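Local coordinates for putative uncharacterized protein (Staphylococcus aureus, PDB 3R2T) that is of unknown precise function but, as a superantigen-like member of the staphylococcal/streptococcal toxin family, is probably secreted and acts on the host, at residues Phe174-Asp186 against Leu227-Ile241. Numbering follows the deposited sequence. Where two conformers were deposited one is given.
Sequences FIQKEEVSLKELD and LDFERMADVINSEQI. With SO4 (sulfate ion), chain D.
Val180 and Ile236 form the central hydrogen-bonded pair of a short two-stranded antiparallel sheet, strands 179-181 and 235-237, with Val180 N to Ile236 O at 2.9 Å and nearly straight at 174°. Leu182 N continues the pairing to Asp234 O just as the chain enters its helix, where Ser181 is the N-cap and its OG accepts from Glu184 N. At the other end Ser238 grips two consecutive carbonyls: its OG donates to Lys177 O at 2.6 Å, and its N to Glu178 O. A chi1 of 63° sets OG between its own N and carbonyl carbon, where it meets Lys177 O 16° out of the carbonyl plane. On the face of Val180 and Ile236, Ile236 CD1 touches both Leu182 CD1 (3.9 Å) and Leu185 CD1 (3.8 Å), while the Ile175 and Ile241 CD1 methyls meet at 3.6 Å. On the face of Glu179 and Val235, the extended Glu179 chain lays CG against Val235 CB, and its OE1 accepts from Lys141 N. Farther along, Lys183 NZ lies 3.5 Å from Met232 SD. Within the beta-grasp domain, Leu182 packs on strands 207-213 and 218-222; Glu179 and Lys183 meet strand 133-141, largely of the OB-fold domain.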
# COMPACT_ATOMS: atom_id res chain seq x y z
N PHE A 174 -4.97 -30.62 2.26
CA PHE A 174 -4.27 -31.01 1.06
C PHE A 174 -3.65 -29.79 0.42
O PHE A 174 -4.20 -28.68 0.48
CB PHE A 174 -5.21 -31.72 0.06
CG PHE A 174 -6.09 -30.78 -0.70
CD1 PHE A 174 -5.87 -30.55 -2.06
CD2 PHE A 174 -7.12 -30.10 -0.07
CE1 PHE A 174 -6.67 -29.67 -2.78
CE2 PHE A 174 -7.93 -29.22 -0.78
CZ PHE A 174 -7.70 -29.01 -2.14
N ILE A 175 -2.49 -30.02 -0.17
CA ILE A 175 -1.75 -28.99 -0.84
C ILE A 175 -1.63 -29.45 -2.28
O ILE A 175 -1.13 -30.52 -2.56
CB ILE A 175 -0.37 -28.81 -0.18
CG1 ILE A 175 -0.56 -28.47 1.31
CG2 ILE A 175 0.45 -27.74 -0.93
CD1 ILE A 175 0.70 -28.54 2.12
N GLN A 176 -2.15 -28.63 -3.18
CA GLN A 176 -2.12 -28.92 -4.62
C GLN A 176 -0.79 -28.57 -5.33
O GLN A 176 -0.42 -29.21 -6.32
CB GLN A 176 -3.31 -28.25 -5.33
CG GLN A 176 -4.00 -26.98 -4.68
CD GLN A 176 -3.07 -25.84 -4.20
OE1 GLN A 176 -2.10 -26.07 -3.45
NE2 GLN A 176 -3.41 -24.60 -4.58
N LYS A 177 -0.07 -27.60 -4.80
CA LYS A 177 1.16 -27.13 -5.41
C LYS A 177 2.45 -27.73 -4.84
O LYS A 177 2.55 -27.96 -3.64
CB LYS A 177 1.23 -25.62 -5.25
CG LYS A 177 0.08 -24.86 -5.91
CD LYS A 177 0.15 -23.36 -5.55
CE LYS A 177 1.08 -22.57 -6.42
NZ LYS A 177 2.37 -23.16 -6.84
N GLU A 178 3.42 -27.94 -5.72
CA GLU A 178 4.76 -28.45 -5.35
C GLU A 178 5.49 -27.38 -4.56
O GLU A 178 6.22 -27.66 -3.58
CB GLU A 178 5.55 -28.77 -6.61
CG GLU A 178 4.88 -29.86 -7.45
CD GLU A 178 5.42 -29.97 -8.87
OE1 GLU A 178 4.90 -30.84 -9.60
OE2 GLU A 178 6.33 -29.19 -9.26
N GLU A 179 5.29 -26.14 -5.00
CA GLU A 179 5.87 -24.98 -4.35
C GLU A 179 4.67 -24.14 -3.87
O GLU A 179 3.88 -23.67 -4.69
CB GLU A 179 6.74 -24.21 -5.33
CG GLU A 179 7.48 -23.02 -4.68
CD GLU A 179 8.36 -22.22 -5.66
OE1 GLU A 179 7.83 -21.30 -6.34
OE2 GLU A 179 9.59 -22.48 -5.70
N VAL A 180 4.56 -23.94 -2.57
CA VAL A 180 3.45 -23.21 -2.01
C VAL A 180 3.95 -22.05 -1.11
O VAL A 180 4.89 -22.22 -0.33
CB VAL A 180 2.54 -24.17 -1.23
CG1 VAL A 180 3.24 -24.67 -0.02
CG2 VAL A 180 1.21 -23.51 -0.86
N SER A 181 3.33 -20.88 -1.24
CA SER A 181 3.74 -19.73 -0.44
C SER A 181 3.21 -19.89 0.98
O SER A 181 2.19 -20.53 1.19
CB SER A 181 3.19 -18.41 -1.04
OG SER A 181 1.75 -18.35 -0.97
N LEU A 182 3.92 -19.32 1.94
CA LEU A 182 3.51 -19.36 3.32
C LEU A 182 2.20 -18.57 3.44
O LEU A 182 1.38 -18.86 4.28
CB LEU A 182 4.58 -18.71 4.16
CG LEU A 182 4.44 -18.71 5.68
CD1 LEU A 182 4.46 -20.17 6.21
CD2 LEU A 182 5.59 -17.86 6.29
N LYS A 183 2.05 -17.56 2.58
CA LYS A 183 0.85 -16.75 2.53
C LYS A 183 -0.37 -17.64 2.32
O LYS A 183 -1.37 -17.53 3.06
CB LYS A 183 0.98 -15.75 1.37
CG LYS A 183 -0.25 -14.91 1.10
CD LYS A 183 -0.09 -14.16 -0.19
CE LYS A 183 -1.27 -13.23 -0.44
NZ LYS A 183 -1.26 -12.15 0.59
N GLU A 184 -0.28 -18.53 1.31
CA GLU A 184 -1.41 -19.43 0.99
C GLU A 184 -1.72 -20.40 2.14
O GLU A 184 -2.87 -20.58 2.51
CB GLU A 184 -1.21 -20.16 -0.36
CG GLU A 184 -2.23 -21.25 -0.64
CD GLU A 184 -2.23 -21.78 -2.08
OE1 GLU A 184 -1.39 -21.37 -2.93
OE2 GLU A 184 -3.10 -22.63 -2.36
N LEU A 185 -0.68 -21.00 2.71
CA LEU A 185 -0.87 -21.94 3.83
C LEU A 185 -1.48 -21.22 5.01
O LEU A 185 -2.43 -21.69 5.59
CB LEU A 185 0.46 -22.55 4.24
CG LEU A 185 1.12 -23.45 3.22
CD1 LEU A 185 2.43 -24.00 3.77
CD2 LEU A 185 0.20 -24.59 2.83
N ASP A 186 -0.92 -20.06 5.36
CA ASP A 186 -1.41 -19.24 6.46
C ASP A 186 -2.88 -18.89 6.34
O ASP A 186 -3.64 -19.02 7.30
CB ASP A 186 -0.63 -17.93 6.49
CG ASP A 186 -1.20 -16.92 7.52
OD1 ASP A 186 -1.65 -15.84 7.08
OD2 ASP A 186 -1.24 -17.21 8.73
N LEU A 227 -0.36 -12.36 9.18
CA LEU A 227 0.99 -12.78 8.81
C LEU A 227 1.78 -11.55 8.33
O LEU A 227 1.27 -10.76 7.54
CB LEU A 227 0.90 -13.77 7.65
CG LEU A 227 2.23 -14.30 7.10
CD1 LEU A 227 3.05 -15.06 8.18
CD2 LEU A 227 1.97 -15.18 5.90
N ASP A 228 3.02 -11.40 8.82
CA ASP A 228 3.90 -10.29 8.42
C ASP A 228 3.97 -10.16 6.90
O ASP A 228 4.25 -11.15 6.21
CB ASP A 228 5.34 -10.51 8.91
CG ASP A 228 5.47 -10.52 10.43
OD1 ASP A 228 4.45 -10.43 11.13
OD2 ASP A 228 6.63 -10.61 10.91
N PHE A 229 3.73 -8.95 6.39
CA PHE A 229 3.77 -8.71 4.94
C PHE A 229 5.08 -9.19 4.28
O PHE A 229 5.07 -9.69 3.16
CB PHE A 229 3.48 -7.25 4.57
CG PHE A 229 2.06 -6.80 4.90
CD1 PHE A 229 0.97 -7.34 4.21
CD2 PHE A 229 1.82 -5.87 5.87
CE1 PHE A 229 -0.32 -6.94 4.50
CE2 PHE A 229 0.52 -5.46 6.17
CZ PHE A 229 -0.55 -6.00 5.47
N GLU A 230 6.19 -9.05 4.98
CA GLU A 230 7.50 -9.46 4.45
C GLU A 230 7.73 -10.98 4.46
O GLU A 230 8.75 -11.44 3.97
CB GLU A 230 8.61 -8.74 5.20
CG GLU A 230 8.59 -7.23 4.98
CD GLU A 230 9.58 -6.46 5.85
OE1 GLU A 230 10.06 -7.02 6.86
OE2 GLU A 230 9.84 -5.29 5.53
N ARG A 231 6.78 -11.74 5.00
CA ARG A 231 6.88 -13.21 5.01
C ARG A 231 6.02 -13.86 3.94
O ARG A 231 6.16 -15.07 3.65
CB ARG A 231 6.47 -13.77 6.37
CG ARG A 231 7.36 -13.34 7.49
CD ARG A 231 6.84 -13.91 8.82
NE ARG A 231 7.10 -15.33 8.93
CZ ARG A 231 6.66 -16.11 9.92
NH1 ARG A 231 5.89 -15.62 10.89
NH2 ARG A 231 6.99 -17.40 9.92
N MET A 232 5.15 -13.07 3.33
CA MET A 232 4.21 -13.60 2.35
C MET A 232 4.85 -14.05 1.04
O MET A 232 4.18 -14.66 0.20
CB MET A 232 3.12 -12.58 2.10
CG MET A 232 2.22 -12.38 3.30
SD MET A 232 1.05 -11.07 2.97
CE MET A 232 0.01 -11.18 4.45
N ALA A 233 6.14 -13.76 0.86
CA ALA A 233 6.85 -14.20 -0.33
C ALA A 233 7.63 -15.48 -0.06
O ALA A 233 8.20 -16.02 -0.99
CB ALA A 233 7.79 -13.11 -0.84
N ASP A 234 7.68 -15.96 1.19
CA ASP A 234 8.42 -17.21 1.51
C ASP A 234 7.73 -18.39 0.85
O ASP A 234 6.52 -18.52 0.92
CB ASP A 234 8.52 -17.47 3.01
CG ASP A 234 9.45 -16.49 3.73
OD1 ASP A 234 9.85 -15.46 3.15
OD2 ASP A 234 9.78 -16.78 4.90
N VAL A 235 8.51 -19.27 0.24
CA VAL A 235 7.97 -20.40 -0.48
C VAL A 235 8.48 -21.68 0.13
O VAL A 235 9.65 -21.78 0.51
CB VAL A 235 8.33 -20.33 -2.00
CG1 VAL A 235 7.82 -19.02 -2.61
CG2 VAL A 235 9.86 -20.47 -2.23
N ILE A 236 7.60 -22.67 0.20
CA ILE A 236 7.88 -23.97 0.78
C ILE A 236 7.64 -25.13 -0.19
O ILE A 236 6.63 -25.16 -0.93
CB ILE A 236 6.95 -24.16 1.99
CG1 ILE A 236 7.13 -22.99 2.98
CG2 ILE A 236 7.22 -25.46 2.69
CD1 ILE A 236 6.11 -23.02 4.12
N ASN A 237 8.58 -26.08 -0.20
CA ASN A 237 8.47 -27.30 -1.01
C ASN A 237 7.49 -28.24 -0.30
O ASN A 237 7.83 -28.88 0.70
CB ASN A 237 9.86 -27.95 -1.15
CG ASN A 237 9.84 -29.26 -1.89
OD1 ASN A 237 8.77 -29.82 -2.12
ND2 ASN A 237 11.02 -29.78 -2.24
N SER A 238 6.26 -28.32 -0.80
CA SER A 238 5.20 -29.11 -0.18
C SER A 238 5.56 -30.58 0.07
O SER A 238 5.10 -31.16 1.04
CB SER A 238 3.89 -29.02 -0.97
OG SER A 238 4.03 -29.54 -2.27
N GLU A 239 6.39 -31.17 -0.78
CA GLU A 239 6.79 -32.55 -0.58
C GLU A 239 7.59 -32.70 0.72
O GLU A 239 7.59 -33.76 1.36
CB GLU A 239 7.59 -33.03 -1.79
CG GLU A 239 7.99 -34.51 -1.76
CD GLU A 239 9.23 -34.78 -0.96
OE1 GLU A 239 10.18 -33.95 -1.04
OE2 GLU A 239 9.29 -35.83 -0.29
N GLN A 240 8.24 -31.63 1.14
CA GLN A 240 9.07 -31.67 2.34
C GLN A 240 8.35 -31.33 3.63
O GLN A 240 8.99 -31.30 4.66
CB GLN A 240 10.30 -30.79 2.13
CG GLN A 240 11.31 -31.41 1.11
CD GLN A 240 11.99 -32.64 1.65
OE1 GLN A 240 12.54 -32.62 2.73
NE2 GLN A 240 11.98 -33.72 0.87
N ILE A 241 7.05 -31.06 3.59
CA ILE A 241 6.30 -30.76 4.81
C ILE A 241 5.96 -32.08 5.48
O ILE A 241 5.31 -32.92 4.87
CB ILE A 241 4.98 -30.03 4.52
CG1 ILE A 241 5.26 -28.64 3.94
CG2 ILE A 241 4.14 -29.93 5.77
CD1 ILE A 241 3.99 -27.90 3.52
S SO4 D . 5.69 -6.20 8.00
O1 SO4 D . 5.60 -5.14 7.00
O2 SO4 D . 6.54 -7.26 7.45
O3 SO4 D . 6.31 -5.72 9.23
O4 SO4 D . 4.34 -6.70 8.29